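PDB 4AVO: beta-1,4-exocellulase from Thermobifida fusca, which hydrolyses beta-1,4 linkages of cellulose as a cellobiohydrolase, represented here by its glycoside hydrolase family 6 catalytic domain. Local coordinates for residues Glu1-Pro6 with Asn179-Ile184; Ser35-Leu40 with Val350-Pro355; Ser51-Ser56 with Ser401-Ser406; Thr215-His220 with Gly277-Ile282. The protein carries 1 engineered substitution. All coordinates share one frame; numbering follows the deposited sequence. Where two conformers were deposited one is given.

Interaction 1 (Glu1-Pro6 with Asn179-Ile184). With CA (calcium ion), chain C.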
# COMPACT_ATOMS: atom_id res chain seq x y z
N GLU A 1 24.12 -9.98 6.19
CA GLU A 1 24.31 -9.41 7.56
C GLU A 1 23.06 -8.71 8.09
O GLU A 1 22.85 -8.65 9.30
CB GLU A 1 25.49 -8.45 7.59
CG GLU A 1 26.83 -9.13 7.34
CD GLU A 1 27.25 -10.08 8.46
OE1 GLU A 1 26.63 -10.07 9.54
OE2 GLU A 1 28.22 -10.83 8.24
N LYS A 2 22.25 -8.16 7.18
CA LYS A 2 20.95 -7.63 7.56
C LYS A 2 20.09 -8.78 8.06
O LYS A 2 20.20 -9.91 7.55
CB LYS A 2 20.29 -6.93 6.36
CG LYS A 2 21.01 -5.66 5.92
CD LYS A 2 20.31 -4.99 4.75
CE LYS A 2 21.12 -3.81 4.25
NZ LYS A 2 20.43 -3.13 3.12
N VAL A 3 19.24 -8.53 9.05
CA VAL A 3 18.41 -9.60 9.60
C VAL A 3 17.43 -10.13 8.55
O VAL A 3 17.05 -9.41 7.62
CB VAL A 3 17.67 -9.19 10.91
CG1 VAL A 3 18.67 -8.80 11.98
CG2 VAL A 3 16.67 -8.07 10.66
N ASP A 4 17.05 -11.40 8.70
CA ASP A 4 16.12 -12.05 7.78
C ASP A 4 14.80 -11.27 7.71
O ASP A 4 14.30 -10.99 6.62
CB ASP A 4 15.86 -13.50 8.25
CG ASP A 4 15.20 -14.37 7.18
OD1 ASP A 4 14.96 -13.90 6.04
OD2 ASP A 4 14.93 -15.55 7.48
N ASN A 5 14.27 -10.92 8.87
CA ASN A 5 13.00 -10.23 8.99
C ASN A 5 13.18 -9.06 9.94
O ASN A 5 13.33 -9.27 11.15
CB ASN A 5 11.93 -11.20 9.50
CG ASN A 5 10.54 -10.58 9.63
OD1 ASN A 5 9.57 -11.28 9.92
ND2 ASN A 5 10.44 -9.28 9.40
N PRO A 6 13.19 -7.82 9.42
CA PRO A 6 13.43 -6.65 10.29
C PRO A 6 12.36 -6.38 11.35
O PRO A 6 12.62 -5.67 12.32
CB PRO A 6 13.53 -5.48 9.30
CG PRO A 6 12.78 -5.95 8.08
CD PRO A 6 13.01 -7.43 8.01
N ASN A 179 21.34 -0.58 7.65
CA ASN A 179 20.13 -0.89 8.41
C ASN A 179 18.84 -0.56 7.67
O ASN A 179 17.77 -0.45 8.28
CB ASN A 179 20.19 -0.27 9.81
CG ASN A 179 20.43 1.23 9.79
OD1 ASN A 179 20.68 1.82 8.74
ND2 ASN A 179 20.37 1.87 10.96
N VAL A 180 18.94 -0.42 6.35
CA VAL A 180 17.78 -0.19 5.49
C VAL A 180 17.32 -1.49 4.82
O VAL A 180 18.13 -2.26 4.28
CB VAL A 180 18.04 0.94 4.44
CG1 VAL A 180 16.87 1.06 3.46
CG2 VAL A 180 18.26 2.27 5.16
N TYR A 181 16.01 -1.73 4.89
CA TYR A 181 15.39 -2.94 4.37
C TYR A 181 14.33 -2.54 3.34
O TYR A 181 13.27 -2.05 3.71
CB TYR A 181 14.73 -3.72 5.52
CG TYR A 181 15.73 -4.22 6.56
CD1 TYR A 181 16.30 -3.35 7.49
CD2 TYR A 181 16.10 -5.56 6.59
CE1 TYR A 181 17.23 -3.81 8.43
CE2 TYR A 181 17.02 -6.04 7.52
CZ TYR A 181 17.57 -5.16 8.44
OH TYR A 181 18.48 -5.63 9.35
N ASN A 182 14.61 -2.77 2.06
CA ASN A 182 13.69 -2.35 0.99
C ASN A 182 12.61 -3.36 0.67
O ASN A 182 12.90 -4.53 0.45
CB ASN A 182 14.44 -2.07 -0.32
CG ASN A 182 15.39 -0.90 -0.23
OD1 ASN A 182 15.11 0.10 0.44
ND2 ASN A 182 16.51 -1.02 -0.92
N TYR A 183 11.37 -2.89 0.62
CA TYR A 183 10.26 -3.69 0.13
C TYR A 183 9.63 -3.00 -1.08
O TYR A 183 9.28 -1.82 -1.01
CB TYR A 183 9.22 -3.91 1.23
CG TYR A 183 9.69 -4.82 2.35
CD1 TYR A 183 10.59 -4.36 3.32
CD2 TYR A 183 9.22 -6.13 2.45
CE1 TYR A 183 11.02 -5.18 4.35
CE2 TYR A 183 9.64 -6.96 3.48
CZ TYR A 183 10.54 -6.48 4.42
OH TYR A 183 10.97 -7.28 5.45
N ILE A 184 9.52 -3.73 -2.18
CA ILE A 184 8.90 -3.22 -3.40
C ILE A 184 7.39 -3.35 -3.30
O ILE A 184 6.88 -4.38 -2.87
CB ILE A 184 9.41 -3.99 -4.66
CG1 ILE A 184 10.88 -3.65 -4.94
CG2 ILE A 184 8.54 -3.69 -5.88
CD1 ILE A 184 11.51 -4.46 -6.09
CA CA C . 13.96 -12.29 4.60
O HOH W 1 15.04 -10.70 2.73
O HOH W 2 11.89 -13.20 5.54
O HOH W 3 12.38 -10.56 4.17
O HOH W 4 16.40 -12.20 4.22
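The ring of Tyr181 is wrapped by the N-terminal segment 1-6. Pro6 lies over one face, with its CB 3.7 Å from the centroid of the Tyr181 ring in a CH-pi contact. The CD of Lys2 lies over the opposite face. At the ring edge, Val3 brings its backbone N into the plane. The Tyr183 ring is met at its edge by Pro6 CG. Tyr181 and Tyr183 stand on strand 180-185 of the family 6 distorted beta/alpha barrel, so the segment is laid against the start of one parallel barrel strand. Val3 N gives a hydrogen bond to Tyr181 OH at 3.0 Å, which ties the phenol to the backbone. Val3 CG2 packs 3.8 Å from Tyr181 CE2, the two side chains crossing at about a right angle. Lys2 has CG beside its backbone N (chi1 -68°) and is extended beyond it. This carries NZ past the ring to Val180 O, 2.7 Å away and in the carbonyl plane. Gly175 O, at the end of helix 162-175, is a second acceptor for the same NZ. Tyr183 OH bonds to Asp347 and sits 3.3 Å from Pro6 CD. Between Val3 and Pro6 the chain swings away from the strand, and Asp4 binds calcium. Four waters and Asp281 O share the ion with Asp4, whose O and OD1 both lie 2.4 Å from it.

Interaction 2 (Ser35-Leu40 with Val350-Pro355). With BGC (beta-D-glucopyranose), chain B; BGC (beta-D-glucopyranose), chain D.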
# COMPACT_ATOMS: atom_id res chain seq x y z
N SER A 35 1.70 1.18 15.51
CA SER A 35 2.74 1.60 14.59
C SER A 35 2.21 1.82 13.18
O SER A 35 1.56 0.94 12.60
CB SER A 35 3.85 0.55 14.55
OG SER A 35 4.94 1.00 13.77
N THR A 36 2.50 3.00 12.64
CA THR A 36 2.15 3.35 11.26
C THR A 36 3.38 3.84 10.53
O THR A 36 4.30 4.40 11.13
CB THR A 36 1.04 4.43 11.21
OG1 THR A 36 1.45 5.58 11.96
CG2 THR A 36 -0.27 3.90 11.78
N ALA A 37 3.40 3.64 9.21
CA ALA A 37 4.51 4.09 8.38
C ALA A 37 4.50 5.60 8.18
O ALA A 37 3.45 6.24 8.18
CB ALA A 37 4.48 3.38 7.03
N VAL A 38 5.70 6.16 8.01
CA VAL A 38 5.87 7.59 7.79
C VAL A 38 6.10 7.83 6.30
O VAL A 38 7.05 7.29 5.72
CB VAL A 38 7.05 8.13 8.63
CG1 VAL A 38 7.41 9.56 8.24
CG2 VAL A 38 6.73 8.04 10.13
N TRP A 39 5.25 8.65 5.69
CA TRP A 39 5.33 8.85 4.24
C TRP A 39 6.12 10.09 3.89
O TRP A 39 5.89 11.16 4.46
CB TRP A 39 3.93 8.96 3.63
CG TRP A 39 3.12 7.69 3.65
CD1 TRP A 39 2.73 6.98 4.76
CD2 TRP A 39 2.57 7.00 2.52
NE1 TRP A 39 1.98 5.88 4.38
CE2 TRP A 39 1.87 5.87 3.02
CE3 TRP A 39 2.61 7.23 1.14
CZ2 TRP A 39 1.21 4.98 2.18
CZ3 TRP A 39 1.94 6.33 0.30
CH2 TRP A 39 1.25 5.22 0.83
N LEU A 40 7.05 9.93 2.96
CA LEU A 40 7.78 11.07 2.43
C LEU A 40 7.18 11.42 1.07
O LEU A 40 7.71 11.03 0.03
CB LEU A 40 9.28 10.77 2.35
CG LEU A 40 9.98 10.53 3.70
CD1 LEU A 40 11.45 10.18 3.49
CD2 LEU A 40 9.86 11.73 4.63
N VAL A 350 1.28 -5.14 8.49
CA VAL A 350 1.70 -3.79 8.85
C VAL A 350 0.59 -2.79 8.55
O VAL A 350 -0.30 -3.07 7.75
CB VAL A 350 2.97 -3.36 8.08
CG1 VAL A 350 4.20 -4.08 8.62
CG2 VAL A 350 2.81 -3.62 6.59
N TRP A 351 0.67 -1.64 9.19
CA TRP A 351 -0.17 -0.49 8.87
C TRP A 351 0.69 0.52 8.14
O TRP A 351 1.48 1.25 8.75
CB TRP A 351 -0.74 0.12 10.15
CG TRP A 351 -1.88 -0.67 10.74
CD1 TRP A 351 -2.28 -1.93 10.41
CD2 TRP A 351 -2.75 -0.24 11.80
NE1 TRP A 351 -3.36 -2.31 11.18
CE2 TRP A 351 -3.66 -1.29 12.04
CE3 TRP A 351 -2.85 0.94 12.56
CZ2 TRP A 351 -4.67 -1.20 13.01
CZ3 TRP A 351 -3.85 1.02 13.52
CH2 TRP A 351 -4.75 -0.05 13.74
N VAL A 352 0.57 0.53 6.82
CA VAL A 352 1.40 1.41 6.01
C VAL A 352 0.63 2.68 5.69
O VAL A 352 1.07 3.78 6.02
CB VAL A 352 1.90 0.70 4.75
CG1 VAL A 352 2.67 1.68 3.85
CG2 VAL A 352 2.82 -0.43 5.17
N LYS A 353 -0.53 2.53 5.06
CA LYS A 353 -1.46 3.65 4.96
C LYS A 353 -1.96 3.96 6.38
O LYS A 353 -2.50 3.08 7.05
CB LYS A 353 -2.64 3.29 4.05
CG LYS A 353 -3.70 4.40 3.94
CD LYS A 353 -3.19 5.63 3.19
CE LYS A 353 -4.26 6.70 3.11
NZ LYS A 353 -3.84 7.87 2.29
N PRO A 354 -1.74 5.20 6.86
CA PRO A 354 -2.15 5.49 8.24
C PRO A 354 -3.67 5.69 8.33
O PRO A 354 -4.20 6.56 7.62
CB PRO A 354 -1.40 6.79 8.56
CG PRO A 354 -0.33 6.91 7.49
CD PRO A 354 -0.98 6.31 6.28
N PRO A 355 -4.36 4.89 9.17
CA PRO A 355 -5.82 5.00 9.27
C PRO A 355 -6.28 6.41 9.61
O PRO A 355 -5.74 7.05 10.53
CB PRO A 355 -6.16 4.03 10.40
CG PRO A 355 -5.10 2.99 10.30
CD PRO A 355 -3.85 3.77 9.98
C2 BGC B . -1.06 10.66 -0.32
C3 BGC B . 0.09 11.16 0.55
C4 BGC B . -0.02 10.62 1.98
C5 BGC B . -0.25 9.11 1.94
C6 BGC B . -0.49 8.51 3.33
C1 BGC B . -1.22 9.14 -0.25
O2 BGC B . -0.83 11.09 -1.64
O3 BGC B . 0.13 12.57 0.57
O4 BGC B . 1.15 10.95 2.68
O5 BGC B . -1.36 8.79 1.12
O6 BGC B . -1.74 8.95 3.83
C2 BGC D . -4.02 5.57 -2.43
C3 BGC D . -3.82 6.80 -1.52
C4 BGC D . -2.38 7.29 -1.39
C5 BGC D . -1.64 6.88 -2.67
C6 BGC D . -0.84 5.61 -2.44
C1 BGC D . -3.46 5.70 -3.86
O2 BGC D . -5.41 5.45 -2.54
O3 BGC D . -4.33 6.52 -0.22
O4 BGC D . -2.33 8.70 -1.09
O5 BGC D . -2.47 6.72 -3.83
O6 BGC D . -1.68 4.48 -2.54
O HOH W 5 2.86 -0.68 10.79
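Trp351 meets Ser35, Thr36 and Ala37 just beyond the end of strand 346-350, where the family 6 barrel opens toward its substrate tunnel. Ala37 N donates to Trp351 O at 3.1 Å, in the carbonyl plane. A water accepts from Trp351 N and lies 2.8 Å from Ser35 O, bridging the two backbones. Thr36 CG2 reaches the edge of the Trp351 ring. Val352 comes next. Its O accepts from Trp39 NE1 at 2.8 Å, with a nearly straight N-H...O angle of 171°. The oxygen lies in the indole plane, but the nitrogen stands well above the carbonyl plane. Val352 CG1, set anti to the backbone N (chi1 175°), packs 4.0 Å from both Ala37 CB and Trp39 CZ2. This bond and packing fix the indole with one face against the chain B glucose, whose C6 is 3.5 Å from Trp39 CD2. A leucine in place of Trp39 would probably leave Val352 O without its donor and strip the sugar of its flat support. Lys353 bends at its second torsion, and its NZ bonds to O6 and O5 of the chain B glucose and to O3 of the chain D glucose. Ser358 O also holds that ammonium. Pro354 follows, with its CD 3.5 Å from Trp39 NE1. At the segment's end, Pro355 CD touches Thr36 CG2 at 4.0 Å.

Interaction 3 (Ser51-Ser56 with Ser401-Ser406); sequences SPTTGS and SGHWFS. With BGC (beta-D-glucopyranose), chain B.
Thr53 and Gly402 bring their CA atoms to 5.0 Å, the nearest backbone approach of two irregular loops, and waters rather than direct hydrogen bonds join the main chains. One water donates to Pro52 O and accepts from Trp404 N. Another donates to Gly402 O at 2.8 Å and, over a longer distance, to Pro52 O. Gly402 has a positive phi of 88°, and any CB there would run into Thr53 CG2. Among the side chains, Pro52 lies over one face of the His403 imidazole, its CB 3.5 Å from the ring centroid in a CH-pi contact. Thr53 CG2 approaches the same ring obliquely and stands 3.6 Å from His403 CD2. His403 NE2 is hydrogen-bonded to Glu369, which limits how the ring can turn. The two loops line part of the glycan pocket of this family 6 catalytic domain and meet beside the chain B glucose. Thr53 has CG2 beside its backbone N and OG1 between that N and the carbonyl carbon (chi1 62°). The methyl thus faces the 401-403 backbone, while OG1 bonds to Asp41, which in turn holds the sugar. Ser51 OG accepts from Thr54 N, an ST motif that braces the first loop. Ser401 OG, bonded to Ala93 O, takes a weak hydrogen bond from the glucose O2 at 3.3 Å.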
# COMPACT_ATOMS: atom_id res chain seq x y z
N SER A 51 3.17 20.42 6.65
CA SER A 51 2.05 20.21 5.74
C SER A 51 0.91 19.44 6.42
O SER A 51 1.11 18.83 7.48
CB SER A 51 2.52 19.47 4.49
OG SER A 51 2.86 18.13 4.80
N PRO A 52 -0.29 19.46 5.81
CA PRO A 52 -1.41 18.67 6.31
C PRO A 52 -1.14 17.17 6.32
O PRO A 52 -1.75 16.45 7.11
CB PRO A 52 -2.54 18.98 5.32
CG PRO A 52 -2.18 20.27 4.71
CD PRO A 52 -0.69 20.33 4.69
N THR A 53 -0.25 16.70 5.45
CA THR A 53 0.01 15.26 5.29
C THR A 53 1.18 14.73 6.13
O THR A 53 1.20 13.55 6.49
CB THR A 53 0.24 14.87 3.81
OG1 THR A 53 1.39 15.55 3.31
CG2 THR A 53 -0.96 15.23 2.95
N THR A 54 2.15 15.59 6.42
CA THR A 54 3.35 15.15 7.13
C THR A 54 3.67 15.93 8.41
O THR A 54 4.56 15.56 9.17
CB THR A 54 4.58 15.10 6.20
OG1 THR A 54 4.76 16.37 5.56
CG2 THR A 54 4.40 14.02 5.12
N GLY A 55 2.92 17.01 8.65
CA GLY A 55 3.07 17.80 9.88
C GLY A 55 4.45 18.39 10.07
O GLY A 55 5.13 18.72 9.09
N SER A 56 4.89 18.48 11.32
CA SER A 56 6.08 19.25 11.70
C SER A 56 7.39 18.46 11.80
O SER A 56 8.43 19.03 12.17
CB SER A 56 5.82 19.99 13.01
OG SER A 56 5.49 19.08 14.05
N SER A 401 -6.05 13.71 -0.48
CA SER A 401 -5.34 12.50 -0.05
C SER A 401 -4.27 12.82 0.98
O SER A 401 -3.53 13.80 0.83
CB SER A 401 -4.73 11.76 -1.24
OG SER A 401 -3.76 12.55 -1.91
N GLY A 402 -4.22 12.02 2.04
CA GLY A 402 -3.23 12.20 3.10
C GLY A 402 -3.71 13.14 4.20
O GLY A 402 -3.15 13.13 5.29
N HIS A 403 -4.73 13.94 3.91
CA HIS A 403 -5.30 14.83 4.91
C HIS A 403 -6.21 14.07 5.86
O HIS A 403 -6.77 13.02 5.50
CB HIS A 403 -6.08 15.98 4.26
CG HIS A 403 -5.23 16.90 3.44
ND1 HIS A 403 -5.38 18.27 3.47
CD2 HIS A 403 -4.22 16.66 2.57
CE1 HIS A 403 -4.52 18.83 2.64
NE2 HIS A 403 -3.79 17.87 2.09
N TRP A 404 -6.38 14.60 7.07
CA TRP A 404 -7.15 13.90 8.09
C TRP A 404 -8.64 13.88 7.78
O TRP A 404 -9.25 14.91 7.47
CB TRP A 404 -6.92 14.49 9.48
CG TRP A 404 -7.43 13.58 10.55
CD1 TRP A 404 -8.55 13.74 11.31
CD2 TRP A 404 -6.85 12.33 10.95
NE1 TRP A 404 -8.69 12.69 12.18
CE2 TRP A 404 -7.67 11.80 11.98
CE3 TRP A 404 -5.72 11.60 10.55
CZ2 TRP A 404 -7.38 10.59 12.61
CZ3 TRP A 404 -5.44 10.40 11.18
CH2 TRP A 404 -6.27 9.90 12.20
N PHE A 405 -9.21 12.68 7.90
CA PHE A 405 -10.59 12.41 7.50
C PHE A 405 -11.28 11.76 8.69
O PHE A 405 -11.31 10.53 8.82
CB PHE A 405 -10.57 11.50 6.26
CG PHE A 405 -11.90 11.33 5.58
CD1 PHE A 405 -13.04 12.03 6.00
CD2 PHE A 405 -12.01 10.49 4.48
CE1 PHE A 405 -14.26 11.85 5.35
CE2 PHE A 405 -13.22 10.31 3.82
CZ PHE A 405 -14.35 10.99 4.25
N SER A 406 -11.83 12.61 9.56
CA SER A 406 -12.43 12.17 10.82
C SER A 406 -13.46 11.06 10.63
O SER A 406 -13.43 10.05 11.33
CB SER A 406 -13.06 13.36 11.55
OG SER A 406 -13.73 12.94 12.73
C2 BGC B . -1.06 10.66 -0.32
C3 BGC B . 0.09 11.16 0.55
C4 BGC B . -0.02 10.62 1.98
C5 BGC B . -0.25 9.11 1.94
C6 BGC B . -0.49 8.51 3.33
C1 BGC B . -1.22 9.14 -0.25
O2 BGC B . -0.83 11.09 -1.64
O3 BGC B . 0.13 12.57 0.57
O4 BGC B . 1.15 10.95 2.68
O5 BGC B . -1.36 8.79 1.12
O6 BGC B . -1.74 8.95 3.83
O HOH W 6 -3.39 13.77 7.98
O HOH W 7 -4.38 16.70 7.75

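Interaction 4 (Thr215-His220 with Gly277-Ile282); sequences TVDYVH and GFRSDI. With CA (calcium ion), chain C.
Beside the calcium site two helix-to-strand loops of the barrel meet, joined by a salt-bridge network in which Arg279 links Asp217 to Asp281. Arg279 NH1 donates to Asp217 OD1 at 3.1 Å. That oxygen lies in the guanidinium plane but is met from above its own carboxylate plane. The arginine bends at its third torsion (57°), and its NE and NH2 grip Asp281 OD1 and OD2 side-on, both at 2.9 Å. Asp281 also binds calcium through its backbone O at 2.3 Å. An alanine at Asp281 would keep that carbonyl, but would probably leave the Arg279 guanidinium without its two-point partner and freer to swing. Deeper in, Val216 CG1 lies over a face of the Phe278 ring, 3.8 Å from Phe278 CD1, and Val219 CG1 packs near Phe278 CE1. A water donates to Val216 O and Val219 O and accepts from Arg279 N. Two calcium-bound waters donate to His220 O. Phe278 also packs on Ala209 of helix 195-209 and Leu273 of helix 262-276. The loops lead from those two helices into the paired parallel strands 221-224 and 283-287.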
# COMPACT_ATOMS: atom_id res chain seq x y z
N THR A 215 20.52 -4.53 -8.09
CA THR A 215 20.32 -5.96 -8.32
C THR A 215 19.26 -6.46 -7.33
O THR A 215 18.87 -5.74 -6.41
CB THR A 215 21.61 -6.82 -8.16
OG1 THR A 215 21.87 -7.07 -6.77
CG2 THR A 215 22.84 -6.15 -8.81
N VAL A 216 18.81 -7.70 -7.51
CA VAL A 216 17.82 -8.29 -6.60
C VAL A 216 18.31 -8.34 -5.14
O VAL A 216 17.50 -8.48 -4.23
CB VAL A 216 17.36 -9.70 -7.05
CG1 VAL A 216 16.70 -9.64 -8.44
CG2 VAL A 216 18.52 -10.71 -7.03
N ASP A 217 19.62 -8.21 -4.93
CA ASP A 217 20.16 -8.27 -3.58
C ASP A 217 19.87 -7.01 -2.75
O ASP A 217 20.15 -6.98 -1.55
CB ASP A 217 21.66 -8.59 -3.58
CG ASP A 217 21.93 -10.09 -3.69
OD1 ASP A 217 20.97 -10.89 -3.58
OD2 ASP A 217 23.10 -10.47 -3.88
N TYR A 218 19.29 -5.99 -3.37
CA TYR A 218 18.84 -4.82 -2.63
C TYR A 218 17.39 -4.93 -2.19
O TYR A 218 16.85 -4.01 -1.57
CB TYR A 218 19.01 -3.53 -3.44
CG TYR A 218 20.44 -3.09 -3.63
CD1 TYR A 218 21.33 -2.99 -2.56
CD2 TYR A 218 20.90 -2.75 -4.90
CE1 TYR A 218 22.65 -2.58 -2.75
CE2 TYR A 218 22.20 -2.34 -5.11
CZ TYR A 218 23.07 -2.26 -4.04
OH TYR A 218 24.36 -1.84 -4.26
N VAL A 219 16.75 -6.05 -2.52
CA VAL A 219 15.32 -6.21 -2.30
C VAL A 219 15.05 -7.21 -1.19
O VAL A 219 15.29 -8.42 -1.34
CB VAL A 219 14.58 -6.60 -3.60
CG1 VAL A 219 13.09 -6.83 -3.33
CG2 VAL A 219 14.77 -5.51 -4.67
N HIS A 220 14.56 -6.70 -0.06
CA HIS A 220 14.30 -7.53 1.10
C HIS A 220 12.98 -8.26 1.01
O HIS A 220 12.79 -9.32 1.60
CB HIS A 220 14.36 -6.70 2.38
CG HIS A 220 14.94 -7.45 3.53
ND1 HIS A 220 16.30 -7.60 3.72
CD2 HIS A 220 14.35 -8.13 4.54
CE1 HIS A 220 16.52 -8.33 4.80
NE2 HIS A 220 15.35 -8.67 5.31
N GLY A 277 14.11 -14.96 -10.01
CA GLY A 277 15.49 -14.65 -9.64
C GLY A 277 15.67 -13.79 -8.41
O GLY A 277 16.80 -13.45 -8.06
N PHE A 278 14.58 -13.42 -7.73
CA PHE A 278 14.71 -12.75 -6.43
C PHE A 278 15.22 -13.73 -5.38
O PHE A 278 15.15 -14.95 -5.57
CB PHE A 278 13.38 -12.12 -6.00
CG PHE A 278 13.05 -10.85 -6.74
CD1 PHE A 278 13.56 -9.63 -6.31
CD2 PHE A 278 12.28 -10.89 -7.89
CE1 PHE A 278 13.28 -8.46 -7.00
CE2 PHE A 278 11.99 -9.71 -8.59
CZ PHE A 278 12.50 -8.50 -8.14
N ARG A 279 15.77 -13.20 -4.28
CA ARG A 279 16.36 -14.03 -3.23
C ARG A 279 15.35 -14.99 -2.63
O ARG A 279 14.20 -14.62 -2.41
CB ARG A 279 16.93 -13.15 -2.11
CG ARG A 279 18.05 -12.22 -2.52
CD ARG A 279 18.49 -11.37 -1.34
NE ARG A 279 18.90 -12.19 -0.20
CZ ARG A 279 20.14 -12.62 0.03
NH1 ARG A 279 21.12 -12.30 -0.81
NH2 ARG A 279 20.40 -13.35 1.10
N SER A 280 15.78 -16.21 -2.33
CA SER A 280 14.88 -17.21 -1.76
C SER A 280 14.43 -16.86 -0.33
O SER A 280 13.49 -17.45 0.19
CB SER A 280 15.53 -18.59 -1.78
OG SER A 280 16.61 -18.63 -0.86
N ASP A 281 15.11 -15.90 0.30
CA ASP A 281 14.73 -15.46 1.64
C ASP A 281 13.90 -14.18 1.68
O ASP A 281 13.72 -13.58 2.75
CB ASP A 281 15.95 -15.37 2.58
CG ASP A 281 17.05 -14.45 2.05
OD1 ASP A 281 16.82 -13.70 1.07
OD2 ASP A 281 18.16 -14.48 2.62
N ILE A 282 13.36 -13.76 0.53
CA ILE A 282 12.44 -12.63 0.52
C ILE A 282 11.20 -12.95 1.37
O ILE A 282 10.82 -14.12 1.52
CB ILE A 282 12.01 -12.18 -0.92
CG1 ILE A 282 11.31 -13.31 -1.68
CG2 ILE A 282 13.20 -11.61 -1.70
CD1 ILE A 282 10.47 -12.82 -2.86
CA CA C . 13.96 -12.29 4.60
O HOH W 8 15.68 -10.20 -3.52
O HOH W 1 15.04 -10.70 2.73
O HOH W 3 12.38 -10.56 4.17
O HOH W 2 11.89 -13.20 5.54
O HOH W 4 16.40 -12.20 4.22

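Interactions 1 and 4 form one unit around the calcium ion. Asp4 comes from the first and Asp281 from the second, and the four metal waters belong to both. His220 of interaction 4 bonds to Asp4 O and meets the Tyr181 ring edge-to-face. Interactions 2 and 3 share the chain B glucose and touch each other. Their centres are 12 Å apart, while those of interactions 3 and 4 are 34 Å apart on opposite sides of the chain's centre. Interaction 2 is wholly buried and has direct hydrogen bonds beside its water. In interaction 3 waters alone make the polar links across the segments, and its proline is exposed. Interaction 1 is mostly buried ring packing, whereas interaction 4 puts its salt bridges at the surface.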